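Local atomic coordinates of protein STN1 (Saccharomyces cerevisiae, PDB entry 3KEY), a protein that helps protect telomere ends and regulates telomere length, restraining the loading of telomerase through its interaction with CDC13. Residues F96-K101 / E123-P128; S25-L30 / E62-L67; M19-N24 / G78-T83; V105-Q110 / E152-W157. All coordinates share one frame; numbering follows the deposited sequence.

This C-terminal part of STN1 holds two winged helix-turn-helix units in series, with contacts 2 and 3 in the first and contacts 1 and 4 in the second. Contact 3 joins the outer strands of the first sheet across its middle strand. Contact 2 is nested within the loop that contact 3 closes; their centres lie about 12 Å apart, and they touch where F64 and L27 pack on N24 and I22. Contacts 1 and 4 alternate along the chain and share helix 90-108, which meets helix 118-125 in one and strand 154-161 in the other, with centres about 20 Å apart. Contacts 2 and 4, about 37 Å between centres, lie on opposite sides of the chain's centre.

Contact 1 (F96-K101 / E123-P128); sequences FEYAEK and EKLHLP
Y98, on helix 90-108, and L125, near the C-terminal end of helix 118-125, have the closest alpha carbons of the two segments, 8.5 Å apart. That spacing is wide enough for side chains, rather than backbones, to make the contact. Just past L125 the chain leaves the helical path: H126 has a phi of 55°, which turns the following residues aside. Y98 supplies most of the contact surface on its own helix. With CG anti to the backbone nitrogen (chi1 179°), it extends toward helix 118-125, and the ring's CE2 edge meets the aliphatic part of K124. K124 CG lies near the ring plane, 3.6 Å from Y98 CE2, and K124 CB is 4.0 Å from the same carbon. A bend at chi2 (66°) then carries the lysine amine away, so this residue offers methylenes to the ring while its charge stays at the exposed surface. Both segments belong to the second winged helix-turn-helix unit, where 118-125 and 132-149 are probably the helix-turn-helix pair. F96 and A99 point from the same helix 90-108 onto helix 132-149. L125 completes the contact with its two methyls: CD1 packs 4.1 Å from Y98 CB, while CD2 approaches Y98 CD2 at 4.1 Å. The branched leucine can touch both the root and the ring of the tyrosine, and also packs on L95, one turn before Y98.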
loop_
_atom_site.group_PDB
_atom_site.type_symbol
_atom_site.label_atom_id
_atom_site.label_comp_id
_atom_site.label_asym_id
_atom_site.label_seq_id
_atom_site.Cartn_x
_atom_site.Cartn_y
_atom_site.Cartn_z
ATOM N N PHE A 96 -7.015 -0.093 4.982
ATOM C CA PHE A 96 -6.284 -0.805 6.017
ATOM C C PHE A 96 -7.221 -1.259 7.129
ATOM O O PHE A 96 -7.080 -2.367 7.641
ATOM C CB PHE A 96 -5.166 0.072 6.583
ATOM C CG PHE A 96 -3.811 -0.288 6.064
ATOM C CD1 PHE A 96 -3.050 -1.264 6.701
ATOM C CD2 PHE A 96 -3.312 0.310 4.910
ATOM C CE1 PHE A 96 -1.808 -1.647 6.201
ATOM C CE2 PHE A 96 -2.070 -0.063 4.392
ATOM C CZ PHE A 96 -1.314 -1.044 5.040
ATOM N N GLU A 97 -8.165 -0.405 7.515
ATOM C CA GLU A 97 -9.118 -0.776 8.553
ATOM C C GLU A 97 -9.908 -1.980 8.058
ATOM O O GLU A 97 -10.047 -2.980 8.766
ATOM C CB GLU A 97 -10.071 0.380 8.861
ATOM C CG GLU A 97 -9.647 1.239 10.044
ATOM C CD GLU A 97 -10.618 2.378 10.325
ATOM O OE1 GLU A 97 -11.849 2.133 10.336
ATOM O OE2 GLU A 97 -10.144 3.516 10.542
ATOM N N TYR A 98 -10.414 -1.881 6.827
ATOM C CA TYR A 98 -11.176 -2.967 6.220
ATOM C C TYR A 98 -10.395 -4.299 6.241
ATOM O O TYR A 98 -10.926 -5.335 6.653
ATOM C CB TYR A 98 -11.540 -2.578 4.788
ATOM C CG TYR A 98 -12.322 -3.618 4.016
ATOM C CD1 TYR A 98 -11.680 -4.701 3.408
ATOM C CD2 TYR A 98 -13.707 -3.502 3.868
ATOM C CE1 TYR A 98 -12.399 -5.641 2.665
ATOM C CE2 TYR A 98 -14.437 -4.433 3.130
ATOM C CZ TYR A 98 -13.780 -5.497 2.528
ATOM O OH TYR A 98 -14.499 -6.400 1.773
ATOM N N ALA A 99 -9.141 -4.270 5.795
ATOM C CA ALA A 99 -8.318 -5.477 5.776
ATOM C C ALA A 99 -8.087 -6.032 7.189
ATOM O O ALA A 99 -8.216 -7.232 7.416
ATOM C CB ALA A 99 -6.981 -5.186 5.098
ATOM N N GLU A 100 -7.739 -5.159 8.133
ATOM C CA GLU A 100 -7.506 -5.586 9.516
ATOM C C GLU A 100 -8.730 -6.301 10.104
ATOM O O GLU A 100 -8.598 -7.335 10.761
ATOM C CB GLU A 100 -7.174 -4.383 10.396
ATOM C CG GLU A 100 -5.763 -3.854 10.260
ATOM C CD GLU A 100 -5.691 -2.365 10.555
ATOM O OE1 GLU A 100 -6.477 -1.892 11.407
ATOM O OE2 GLU A 100 -4.851 -1.671 9.941
ATOM N N LYS A 101 -9.913 -5.739 9.875
ATOM C CA LYS A 101 -11.148 -6.332 10.380
ATOM C C LYS A 101 -11.433 -7.672 9.712
ATOM O O LYS A 101 -11.828 -8.632 10.376
ATOM C CB LYS A 101 -12.335 -5.392 10.144
ATOM C CG LYS A 101 -12.334 -4.151 11.029
ATOM C CD LYS A 101 -13.450 -3.190 10.618
ATOM C CE LYS A 101 -13.454 -1.919 11.464
ATOM N NZ LYS A 101 -14.426 -0.911 10.930
ATOM N N GLU A 123 -17.496 -1.323 -3.313
ATOM C CA GLU A 123 -18.841 -0.940 -2.875
ATOM C C GLU A 123 -18.880 -0.546 -1.399
ATOM O O GLU A 123 -19.496 0.452 -1.028
ATOM C CB GLU A 123 -19.815 -2.102 -3.119
ATOM C CG GLU A 123 -21.271 -1.798 -2.814
ATOM C CD GLU A 123 -21.809 -0.646 -3.646
ATOM O OE1 GLU A 123 -21.650 -0.674 -4.886
ATOM O OE2 GLU A 123 -22.394 0.284 -3.058
ATOM N N LYS A 124 -18.212 -1.338 -0.567
ATOM C CA LYS A 124 -18.160 -1.114 0.876
ATOM C C LYS A 124 -17.510 0.206 1.284
ATOM O O LYS A 124 -17.956 0.862 2.226
ATOM C CB LYS A 124 -17.390 -2.259 1.544
ATOM C CG LYS A 124 -17.217 -2.113 3.048
ATOM C CD LYS A 124 -18.559 -2.205 3.753
ATOM C CE LYS A 124 -18.389 -2.133 5.258
ATOM N NZ LYS A 124 -19.679 -2.367 5.952
ATOM N N LEU A 125 -16.450 0.592 0.581
ATOM C CA LEU A 125 -15.730 1.814 0.922
ATOM C C LEU A 125 -15.953 2.947 -0.073
ATOM O O LEU A 125 -15.372 4.022 0.066
ATOM C CB LEU A 125 -14.231 1.506 1.026
ATOM C CG LEU A 125 -13.822 0.321 1.910
ATOM C CD1 LEU A 125 -12.310 0.126 1.836
ATOM C CD2 LEU A 125 -14.255 0.566 3.338
ATOM N N HIS A 126 -16.793 2.701 -1.072
ATOM C CA HIS A 126 -17.081 3.686 -2.111
ATOM C C HIS A 126 -15.787 4.150 -2.772
ATOM O O HIS A 126 -15.527 5.345 -2.891
ATOM C CB HIS A 126 -17.839 4.885 -1.529
ATOM C CG HIS A 126 -19.030 4.499 -0.710
ATOM N ND1 HIS A 126 -18.961 4.289 0.651
ATOM C CD2 HIS A 126 -20.308 4.224 -1.069
ATOM C CE1 HIS A 126 -20.144 3.901 1.096
ATOM N NE2 HIS A 126 -20.977 3.853 0.071
ATOM N N LEU A 127 -14.984 3.180 -3.202
ATOM C CA LEU A 127 -13.708 3.443 -3.861
ATOM C C LEU A 127 -13.654 2.697 -5.190
ATOM O O LEU A 127 -13.067 1.618 -5.284
ATOM C CB LEU A 127 -12.553 2.982 -2.969
ATOM C CG LEU A 127 -12.431 3.695 -1.619
ATOM C CD1 LEU A 127 -11.297 3.094 -0.810
ATOM C CD2 LEU A 127 -12.182 5.178 -1.857
ATOM N N PRO A 128 -14.259 3.270 -6.244
ATOM C CA PRO A 128 -14.283 2.654 -7.579
ATOM C C PRO A 128 -12.908 2.400 -8.214
ATOM O O PRO A 128 -12.745 1.468 -9.006
ATOM C CB PRO A 128 -15.092 3.651 -8.411
ATOM C CG PRO A 128 -15.937 4.368 -7.391
ATOM C CD PRO A 128 -14.985 4.553 -6.247
#

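Contact 2 (S25-L30 / E62-L67); sequences SDLYKL and EAFRDL
S23 OG accepts the backbone N-H of D26 and is weakly hydrogen-bonded to S25 OG, and so holds the start of the short helix that carries L27 and Y28 onto F64 of helix 56-73. The two helices belong to the first winged helix-turn-helix unit, and the contact between them is buried and largely aromatic. F64 is its centre. Its CG stands opposite the backbone nitrogen (chi1 175°), and the ring reaches across to be met from two directions. At the ring's edge, near its plane, lies the branched end of L27, with CD2 3.9 Å from F64 CE1; this leucine also touches L14 and V33, so it ties the ring to the helices 6-16 and 31-47. Over one face comes Y28, whose ring turns its CD2-CE2 edge to the phenylalanine in a T-shaped pair with centroids 4.8 Å apart and planes at 72°. Y28 CB adds a CH-pi contact over the same face, 4.1 Å from the centroid of the F64 ring. An aromatic ring is suited to giving its edge to F64, while the polar hydroxyl of tyrosine tolerates a place that is only partly buried; Y28 also touches E60 and K61 on helix 56-73. The ring edge comes in close, with Y28 CD2 3.3 Å from F64 CG. Beyond it, F64 CB sits in the plane of the tyrosine ring, 3.6 Å from Y28 CE2.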
loop_
_atom_site.group_PDB
_atom_site.type_symbol
_atom_site.label_atom_id
_atom_site.label_comp_id
_atom_site.label_asym_id
_atom_site.label_seq_id
_atom_site.Cartn_x
_atom_site.Cartn_y
_atom_site.Cartn_z
ATOM N N SER A 25 3.726 19.136 -1.790
ATOM C CA SER A 25 4.921 19.803 -1.276
ATOM C C SER A 25 5.237 19.454 0.175
ATOM O O SER A 25 6.406 19.307 0.537
ATOM C CB SER A 25 4.810 21.330 -1.443
ATOM O OG SER A 25 3.732 21.866 -0.699
ATOM N N ASP A 26 4.213 19.318 1.012
ATOM C CA ASP A 26 4.461 18.957 2.403
ATOM C C ASP A 26 4.945 17.521 2.500
ATOM O O ASP A 26 5.791 17.198 3.335
ATOM C CB ASP A 26 3.203 19.123 3.255
ATOM C CG ASP A 26 2.883 20.581 3.547
ATOM O OD1 ASP A 26 3.772 21.438 3.359
ATOM O OD2 ASP A 26 1.750 20.872 3.979
ATOM N N LEU A 27 4.411 16.660 1.640
ATOM C CA LEU A 27 4.789 15.254 1.644
ATOM C C LEU A 27 6.257 15.075 1.256
ATOM O O LEU A 27 6.994 14.318 1.891
ATOM C CB LEU A 27 3.900 14.465 0.675
ATOM C CG LEU A 27 4.189 12.962 0.559
ATOM C CD1 LEU A 27 4.000 12.302 1.913
ATOM C CD2 LEU A 27 3.263 12.333 -0.484
ATOM N N TYR A 28 6.666 15.786 0.212
ATOM C CA TYR A 28 8.028 15.720 -0.301
ATOM C C TYR A 28 9.073 16.215 0.698
ATOM O O TYR A 28 10.248 15.866 0.592
ATOM C CB TYR A 28 8.120 16.530 -1.589
ATOM C CG TYR A 28 9.414 16.363 -2.347
ATOM C CD1 TYR A 28 10.464 17.272 -2.193
ATOM C CD2 TYR A 28 9.575 15.320 -3.252
ATOM C CE1 TYR A 28 11.644 17.145 -2.938
ATOM C CE2 TYR A 28 10.744 15.182 -3.998
ATOM C CZ TYR A 28 11.771 16.099 -3.838
ATOM O OH TYR A 28 12.903 15.980 -4.602
ATOM N N LYS A 29 8.643 17.019 1.667
ATOM C CA LYS A 29 9.553 17.554 2.677
ATOM C C LYS A 29 9.821 16.594 3.840
ATOM O O LYS A 29 10.718 16.837 4.651
ATOM C CB LYS A 29 9.007 18.878 3.233
ATOM C CG LYS A 29 8.966 20.009 2.220
ATOM C CD LYS A 29 8.387 21.273 2.834
ATOM C CE LYS A 29 8.278 22.391 1.804
ATOM N NZ LYS A 29 7.619 23.606 2.370
ATOM N N LEU A 30 9.046 15.518 3.934
ATOM C CA LEU A 30 9.234 14.553 5.013
ATOM C C LEU A 30 10.532 13.771 4.848
ATOM O O LEU A 30 10.845 13.279 3.756
ATOM C CB LEU A 30 8.047 13.585 5.081
ATOM C CG LEU A 30 6.705 14.223 5.462
ATOM C CD1 LEU A 30 5.610 13.165 5.485
ATOM C CD2 LEU A 30 6.828 14.882 6.829
ATOM N N GLU A 62 11.315 13.330 -10.288
ATOM C CA GLU A 62 10.682 12.376 -11.194
ATOM C C GLU A 62 10.368 11.074 -10.437
ATOM O O GLU A 62 9.347 10.423 -10.690
ATOM C CB GLU A 62 11.604 12.090 -12.381
ATOM C CG GLU A 62 11.134 10.970 -13.288
ATOM C CD GLU A 62 12.013 10.805 -14.525
ATOM O OE1 GLU A 62 11.850 9.786 -15.233
ATOM O OE2 GLU A 62 12.856 11.693 -14.796
ATOM N N ALA A 63 11.243 10.704 -9.504
ATOM C CA ALA A 63 11.044 9.490 -8.714
ATOM C C ALA A 63 9.828 9.657 -7.812
ATOM O O ALA A 63 8.999 8.754 -7.694
ATOM C CB ALA A 63 12.286 9.194 -7.861
ATOM N N PHE A 64 9.745 10.820 -7.171
ATOM C CA PHE A 64 8.653 11.139 -6.265
ATOM C C PHE A 64 7.316 11.109 -7.003
ATOM O O PHE A 64 6.332 10.579 -6.496
ATOM C CB PHE A 64 8.891 12.517 -5.657
ATOM C CG PHE A 64 7.772 13.002 -4.787
ATOM C CD1 PHE A 64 7.442 12.334 -3.615
ATOM C CD2 PHE A 64 7.058 14.145 -5.132
ATOM C CE1 PHE A 64 6.420 12.800 -2.795
ATOM C CE2 PHE A 64 6.031 14.619 -4.315
ATOM C CZ PHE A 64 5.714 13.941 -3.144
ATOM N N ARG A 65 7.292 11.678 -8.204
ATOM C CA ARG A 65 6.081 11.703 -9.008
ATOM C C ARG A 65 5.679 10.291 -9.415
ATOM O O ARG A 65 4.492 9.961 -9.438
ATOM C CB ARG A 65 6.300 12.550 -10.259
ATOM C CG ARG A 65 5.124 12.545 -11.233
ATOM C CD ARG A 65 5.618 12.333 -12.660
ATOM N NE ARG A 65 6.655 13.301 -13.021
ATOM C CZ ARG A 65 7.551 13.119 -13.988
ATOM N NH1 ARG A 65 7.544 11.997 -14.703
ATOM N NH2 ARG A 65 8.469 14.050 -14.228
ATOM N N ASP A 66 6.664 9.458 -9.747
ATOM C CA ASP A 66 6.380 8.083 -10.148
ATOM C C ASP A 66 5.759 7.310 -8.987
ATOM O O ASP A 66 4.780 6.584 -9.167
ATOM C CB ASP A 66 7.657 7.369 -10.619
ATOM C CG ASP A 66 8.169 7.895 -11.953
ATOM O OD1 ASP A 66 9.235 7.421 -12.408
ATOM O OD2 ASP A 66 7.510 8.777 -12.551
ATOM N N LEU A 67 6.326 7.471 -7.799
ATOM C CA LEU A 67 5.803 6.788 -6.623
ATOM C C LEU A 67 4.374 7.219 -6.297
ATOM O O LEU A 67 3.503 6.367 -6.124
ATOM C CB LEU A 67 6.708 7.036 -5.413
ATOM C CG LEU A 67 8.092 6.395 -5.525
ATOM C CD1 LEU A 67 8.965 6.856 -4.371
ATOM C CD2 LEU A 67 7.956 4.866 -5.542
#

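Contact 3 (M19-N24 / G78-T83); sequences MKEISN and GLKDKT
K80 starts with its CB directed toward E21 on the far strand. CG sits between the backbone nitrogen and the carbonyl carbon (chi1 75°), and the chain then bends twice, at chi2 and at chi3 (61°), to bring the amine to the carboxylate. CD passes 3.6 Å from E21 OE2. CE comes nearer to that oxygen and also skirts E21 CB at 4.1 Å. The antiparallel sheet here is that of the first winged helix-turn-helix unit, in which strands 21-23 and 78-81 flank 86-88, the latter strand broken beside 86-88 by a classic beta bulge where K80 and D81 both face T86. The pair therefore spans the middle strand, E21 resting on T86 and K80 on D88. Such a bridge needs long chains, and glutamate and lysine supply them. At the tip, K80 NZ donates to E21 OE2 at 3.0 Å in a salt bridge, the nitrogen lying nearly in line with that oxygen's C-O bond. A water also accepts weakly from K80 NZ and donates to K20 O at 3.3 Å.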
loop_
_atom_site.group_PDB
_atom_site.type_symbol
_atom_site.label_atom_id
_atom_site.label_comp_id
_atom_site.label_asym_id
_atom_site.label_seq_id
_atom_site.Cartn_x
_atom_site.Cartn_y
_atom_site.Cartn_z
ATOM N N MET A 19 -3.111 12.549 9.847
ATOM C CA MET A 19 -3.897 13.531 9.106
ATOM C C MET A 19 -4.726 12.841 8.030
ATOM O O MET A 19 -4.441 11.707 7.650
ATOM C CB MET A 19 -2.966 14.565 8.460
ATOM C CG MET A 19 -1.803 13.947 7.699
ATOM S SD MET A 19 -0.525 15.142 7.257
ATOM C CE MET A 19 0.613 14.929 8.632
ATOM N N LYS A 20 -5.748 13.537 7.537
ATOM C CA LYS A 20 -6.621 12.984 6.507
ATOM C C LYS A 20 -6.197 13.374 5.095
ATOM O O LYS A 20 -6.636 12.767 4.119
ATOM C CB LYS A 20 -8.059 13.438 6.743
ATOM C CG LYS A 20 -8.557 13.197 8.152
ATOM C CD LYS A 20 -9.880 13.914 8.364
ATOM C CE LYS A 20 -10.284 13.973 9.828
ATOM N NZ LYS A 20 -11.561 14.740 9.968
ATOM N N GLU A 21 -5.346 14.388 4.988
ATOM C CA GLU A 21 -4.875 14.851 3.689
ATOM C C GLU A 21 -3.500 15.492 3.835
ATOM O O GLU A 21 -3.103 15.896 4.930
ATOM C CB GLU A 21 -5.834 15.905 3.109
ATOM C CG GLU A 21 -5.299 17.359 3.215
ATOM C CD GLU A 21 -6.406 18.409 3.081
ATOM O OE1 GLU A 21 -6.104 19.626 3.094
ATOM O OE2 GLU A 21 -7.584 18.007 2.973
ATOM N N ILE A 22 -2.784 15.594 2.720
ATOM C CA ILE A 22 -1.476 16.229 2.707
ATOM C C ILE A 22 -1.147 16.711 1.297
ATOM O O ILE A 22 -1.463 16.048 0.304
ATOM C CB ILE A 22 -0.362 15.277 3.206
ATOM C CG1 ILE A 22 0.967 16.034 3.280
ATOM C CG2 ILE A 22 -0.234 14.076 2.275
ATOM C CD1 ILE A 22 2.075 15.268 3.987
ATOM N N SER A 23 -0.525 17.879 1.209
ATOM C CA SER A 23 -0.167 18.424 -0.088
ATOM C C SER A 23 1.111 17.773 -0.588
ATOM O O SER A 23 1.924 17.279 0.196
ATOM C CB SER A 23 0.037 19.940 -0.000
ATOM O OG SER A 23 1.178 20.243 0.787
ATOM N N ASN A 24 1.267 17.785 -1.906
ATOM C CA ASN A 24 2.419 17.224 -2.587
ATOM C C ASN A 24 3.720 17.824 -2.028
ATOM O O ASN A 24 4.697 17.105 -1.804
ATOM C CB ASN A 24 2.283 17.531 -4.080
ATOM C CG ASN A 24 3.197 16.699 -4.946
ATOM O OD1 ASN A 24 3.079 15.473 -5.006
ATOM N ND2 ASN A 24 4.109 17.364 -5.641
ATOM N N GLY A 78 -6.089 9.231 -3.233
ATOM C CA GLY A 78 -6.666 10.014 -4.298
ATOM C C GLY A 78 -6.151 11.421 -4.249
ATOM O O GLY A 78 -5.616 11.882 -3.215
ATOM N N LEU A 79 -6.300 12.093 -5.385
ATOM C CA LEU A 79 -5.912 13.487 -5.509
ATOM C C LEU A 79 -7.200 14.198 -5.141
ATOM O O LEU A 79 -8.105 14.290 -5.977
ATOM C CB LEU A 79 -5.536 13.792 -6.962
ATOM C CG LEU A 79 -4.928 15.156 -7.260
ATOM C CD1 LEU A 79 -3.675 15.397 -6.436
ATOM C CD2 LEU A 79 -4.635 15.138 -8.742
ATOM N N LYS A 80 -7.334 14.645 -3.900
ATOM C CA LYS A 80 -8.589 15.293 -3.578
ATOM C C LYS A 80 -8.742 16.666 -4.236
ATOM O O LYS A 80 -9.857 17.125 -4.504
ATOM C CB LYS A 80 -8.780 15.443 -2.076
ATOM C CG LYS A 80 -7.945 16.523 -1.458
ATOM C CD LYS A 80 -8.742 17.218 -0.393
ATOM C CE LYS A 80 -9.101 16.200 0.661
ATOM N NZ LYS A 80 -10.011 16.789 1.638
ATOM N N ASP A 81 -7.624 17.334 -4.491
ATOM C CA ASP A 81 -7.665 18.650 -5.132
ATOM C C ASP A 81 -6.476 18.839 -6.065
ATOM O O ASP A 81 -5.336 18.995 -5.628
ATOM C CB ASP A 81 -7.694 19.774 -4.095
ATOM C CG ASP A 81 -8.008 21.125 -4.725
ATOM O OD1 ASP A 81 -9.133 21.281 -5.250
ATOM O OD2 ASP A 81 -7.133 22.017 -4.722
ATOM N N LYS A 82 -6.762 18.825 -7.361
ATOM C CA LYS A 82 -5.739 18.976 -8.384
ATOM C C LYS A 82 -5.027 20.329 -8.332
ATOM O O LYS A 82 -3.793 20.395 -8.342
ATOM C CB LYS A 82 -6.385 18.766 -9.760
ATOM C CG LYS A 82 -5.595 19.287 -10.945
ATOM C CD LYS A 82 -4.701 18.224 -11.543
ATOM C CE LYS A 82 -3.345 18.175 -10.889
ATOM N NZ LYS A 82 -2.319 17.746 -11.895
ATOM N N THR A 83 -5.797 21.409 -8.266
ATOM C CA THR A 83 -5.187 22.735 -8.243
ATOM C C THR A 83 -4.121 22.928 -7.159
ATOM O O THR A 83 -3.083 23.528 -7.428
ATOM C CB THR A 83 -6.252 23.873 -8.152
ATOM O OG1 THR A 83 -5.685 25.003 -7.470
ATOM C CG2 THR A 83 -7.496 23.409 -7.454
HETATM O O HOH W 1 -9.605 13.866 3.247
#

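Contact 4 (V105-Q110 / E152-W157); sequences VLMKLQ and EVLKNW
M107 meets V153 and L154 through a single atom, its terminal methyl CE. That methyl is 3.3 Å from V153 CG1 and 3.3 Å from L154 CB, both closer than ordinary van der Waals contact, so the exact place of CE is somewhat doubtful; L154 CG follows at 3.4 Å. The methionine chain runs out from its helix, and a turn at the sulfur (chi3 89°) directs CE toward the two residues. An unbranched, flexible side chain suits this task, since it can enter between a valine branch and the base of a leucine. V153 has its CG1 trans to the backbone nitrogen, which presents that methyl to the methionine. Within the second winged helix-turn-helix unit, the contact joins the C-terminal part of helix 90-108 to the approach to strand 154-161 and its first residue, L154. A second shell positions the partners. T146 of helix 132-149 touches both M107 and L154. The backbone of V153 is bonded to A181, and its side chain packs on Y184, whose hydroxyl is also hydrogen-bonded to M107 O. Helix 90-108 closes in a Schellman motif with Q110 at positive phi, its N-H bonded to M107 O at 2.9 Å.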
loop_
_atom_site.group_PDB
_atom_site.type_symbol
_atom_site.label_atom_id
_atom_site.label_comp_id
_atom_site.label_asym_id
_atom_site.label_seq_id
_atom_site.Cartn_x
_atom_site.Cartn_y
_atom_site.Cartn_z
ATOM N N VAL A 105 -11.626 -11.293 11.756
ATOM C CA VAL A 105 -12.761 -12.204 11.817
ATOM C C VAL A 105 -12.427 -13.580 11.226
ATOM O O VAL A 105 -12.846 -14.606 11.772
ATOM C CB VAL A 105 -14.015 -11.627 11.100
ATOM C CG1 VAL A 105 -13.772 -11.501 9.606
ATOM C CG2 VAL A 105 -15.209 -12.533 11.354
ATOM N N LEU A 106 -11.671 -13.610 10.130
ATOM C CA LEU A 106 -11.297 -14.888 9.517
ATOM C C LEU A 106 -10.513 -15.748 10.507
ATOM O O LEU A 106 -10.742 -16.955 10.612
ATOM C CB LEU A 106 -10.463 -14.669 8.244
ATOM C CG LEU A 106 -11.238 -14.165 7.016
ATOM C CD1 LEU A 106 -10.276 -13.898 5.855
ATOM C CD2 LEU A 106 -12.294 -15.206 6.616
ATOM N N MET A 107 -9.594 -15.126 11.234
ATOM C CA MET A 107 -8.802 -15.844 12.218
ATOM C C MET A 107 -9.677 -16.353 13.366
ATOM O O MET A 107 -9.520 -17.487 13.810
ATOM C CB MET A 107 -7.691 -14.945 12.765
ATOM C CG MET A 107 -6.602 -14.627 11.754
ATOM S SD MET A 107 -5.241 -13.713 12.509
ATOM C CE MET A 107 -4.240 -15.038 13.056
ATOM N N LYS A 108 -10.603 -15.519 13.834
ATOM C CA LYS A 108 -11.496 -15.898 14.929
ATOM C C LYS A 108 -12.414 -17.062 14.565
ATOM O O LYS A 108 -12.911 -17.761 15.443
ATOM C CB LYS A 108 -12.335 -14.696 15.370
ATOM C CG LYS A 108 -11.548 -13.640 16.141
ATOM C CD LYS A 108 -12.373 -12.386 16.334
ATOM C CE LYS A 108 -11.565 -11.291 16.995
ATOM N NZ LYS A 108 -12.416 -10.091 17.223
ATOM N N LEU A 109 -12.633 -17.266 13.271
ATOM C CA LEU A 109 -13.471 -18.356 12.791
ATOM C C LEU A 109 -12.594 -19.514 12.332
ATOM O O LEU A 109 -13.091 -20.536 11.858
ATOM C CB LEU A 109 -14.335 -17.880 11.618
ATOM C CG LEU A 109 -15.433 -16.865 11.956
ATOM C CD1 LEU A 109 -16.005 -16.288 10.674
ATOM C CD2 LEU A 109 -16.521 -17.544 12.779
ATOM N N GLN A 110 -11.284 -19.334 12.472
ATOM C CA GLN A 110 -10.309 -20.332 12.058
ATOM C C GLN A 110 -10.533 -20.758 10.607
ATOM O O GLN A 110 -10.546 -21.955 10.286
ATOM C CB GLN A 110 -10.352 -21.556 12.985
ATOM C CG GLN A 110 -9.019 -22.306 13.030
ATOM C CD GLN A 110 -8.956 -23.387 14.109
ATOM O OE1 GLN A 110 -9.629 -23.302 15.139
ATOM N NE2 GLN A 110 -8.122 -24.397 13.880
ATOM N N GLU A 152 1.179 -16.662 18.220
ATOM C CA GLU A 152 0.531 -17.827 18.826
ATOM C C GLU A 152 -0.697 -18.234 18.023
ATOM O O GLU A 152 -1.236 -19.328 18.198
ATOM C CB GLU A 152 0.112 -17.523 20.274
ATOM C CG GLU A 152 1.218 -16.914 21.122
ATOM C CD GLU A 152 1.156 -15.391 21.166
ATOM O OE1 GLU A 152 0.704 -14.765 20.176
ATOM O OE2 GLU A 152 1.572 -14.817 22.201
ATOM N N VAL A 153 -1.135 -17.351 17.133
ATOM C CA VAL A 153 -2.313 -17.631 16.326
ATOM C C VAL A 153 -2.025 -17.837 14.833
ATOM O O VAL A 153 -2.396 -18.861 14.260
ATOM C CB VAL A 153 -3.351 -16.507 16.505
ATOM C CG1 VAL A 153 -4.630 -16.847 15.768
ATOM C CG2 VAL A 153 -3.637 -16.314 17.991
ATOM N N LEU A 154 -1.360 -16.871 14.208
ATOM C CA LEU A 154 -1.055 -16.956 12.775
ATOM C C LEU A 154 0.355 -17.491 12.540
ATOM O O LEU A 154 1.334 -16.827 12.879
ATOM C CB LEU A 154 -1.166 -15.568 12.127
ATOM C CG LEU A 154 -1.763 -15.405 10.719
ATOM C CD1 LEU A 154 -1.155 -14.160 10.075
ATOM C CD2 LEU A 154 -1.507 -16.615 9.866
ATOM N N LYS A 155 0.451 -18.682 11.956
ATOM C CA LYS A 155 1.750 -19.286 11.665
ATOM C C LYS A 155 2.299 -18.845 10.298
ATOM O O LYS A 155 3.455 -18.439 10.189
ATOM C CB LYS A 155 1.628 -20.809 11.704
ATOM C CG LYS A 155 2.948 -21.553 11.543
ATOM C CD LYS A 155 2.724 -23.060 11.592
ATOM C CE LYS A 155 4.018 -23.839 11.404
ATOM N NZ LYS A 155 3.741 -25.302 11.275
ATOM N N ASN A 156 1.466 -18.940 9.261
ATOM C CA ASN A 156 1.842 -18.545 7.890
ATOM C C ASN A 156 0.634 -18.016 7.118
ATOM O O ASN A 156 -0.515 -18.239 7.510
ATOM C CB ASN A 156 2.409 -19.735 7.101
ATOM C CG ASN A 156 3.823 -20.095 7.510
ATOM O OD1 ASN A 156 4.732 -19.265 7.441
ATOM N ND2 ASN A 156 4.018 -21.343 7.934
ATOM N N TRP A 157 0.903 -17.328 6.011
ATOM C CA TRP A 157 -0.158 -16.789 5.164
ATOM C C TRP A 157 0.301 -16.682 3.715
ATOM O O TRP A 157 1.492 -16.574 3.445
ATOM C CB TRP A 157 -0.606 -15.395 5.642
ATOM C CG TRP A 157 0.472 -14.345 5.612
ATOM C CD1 TRP A 157 1.284 -13.972 6.650
ATOM C CD2 TRP A 157 0.881 -13.561 4.481
ATOM N NE1 TRP A 157 2.172 -13.007 6.232
ATOM C CE2 TRP A 157 1.947 -12.736 4.910
ATOM C CE3 TRP A 157 0.449 -13.478 3.147
ATOM C CZ2 TRP A 157 2.597 -11.835 4.045
ATOM C CZ3 TRP A 157 1.092 -12.585 2.286
ATOM C CH2 TRP A 157 2.156 -11.774 2.744
#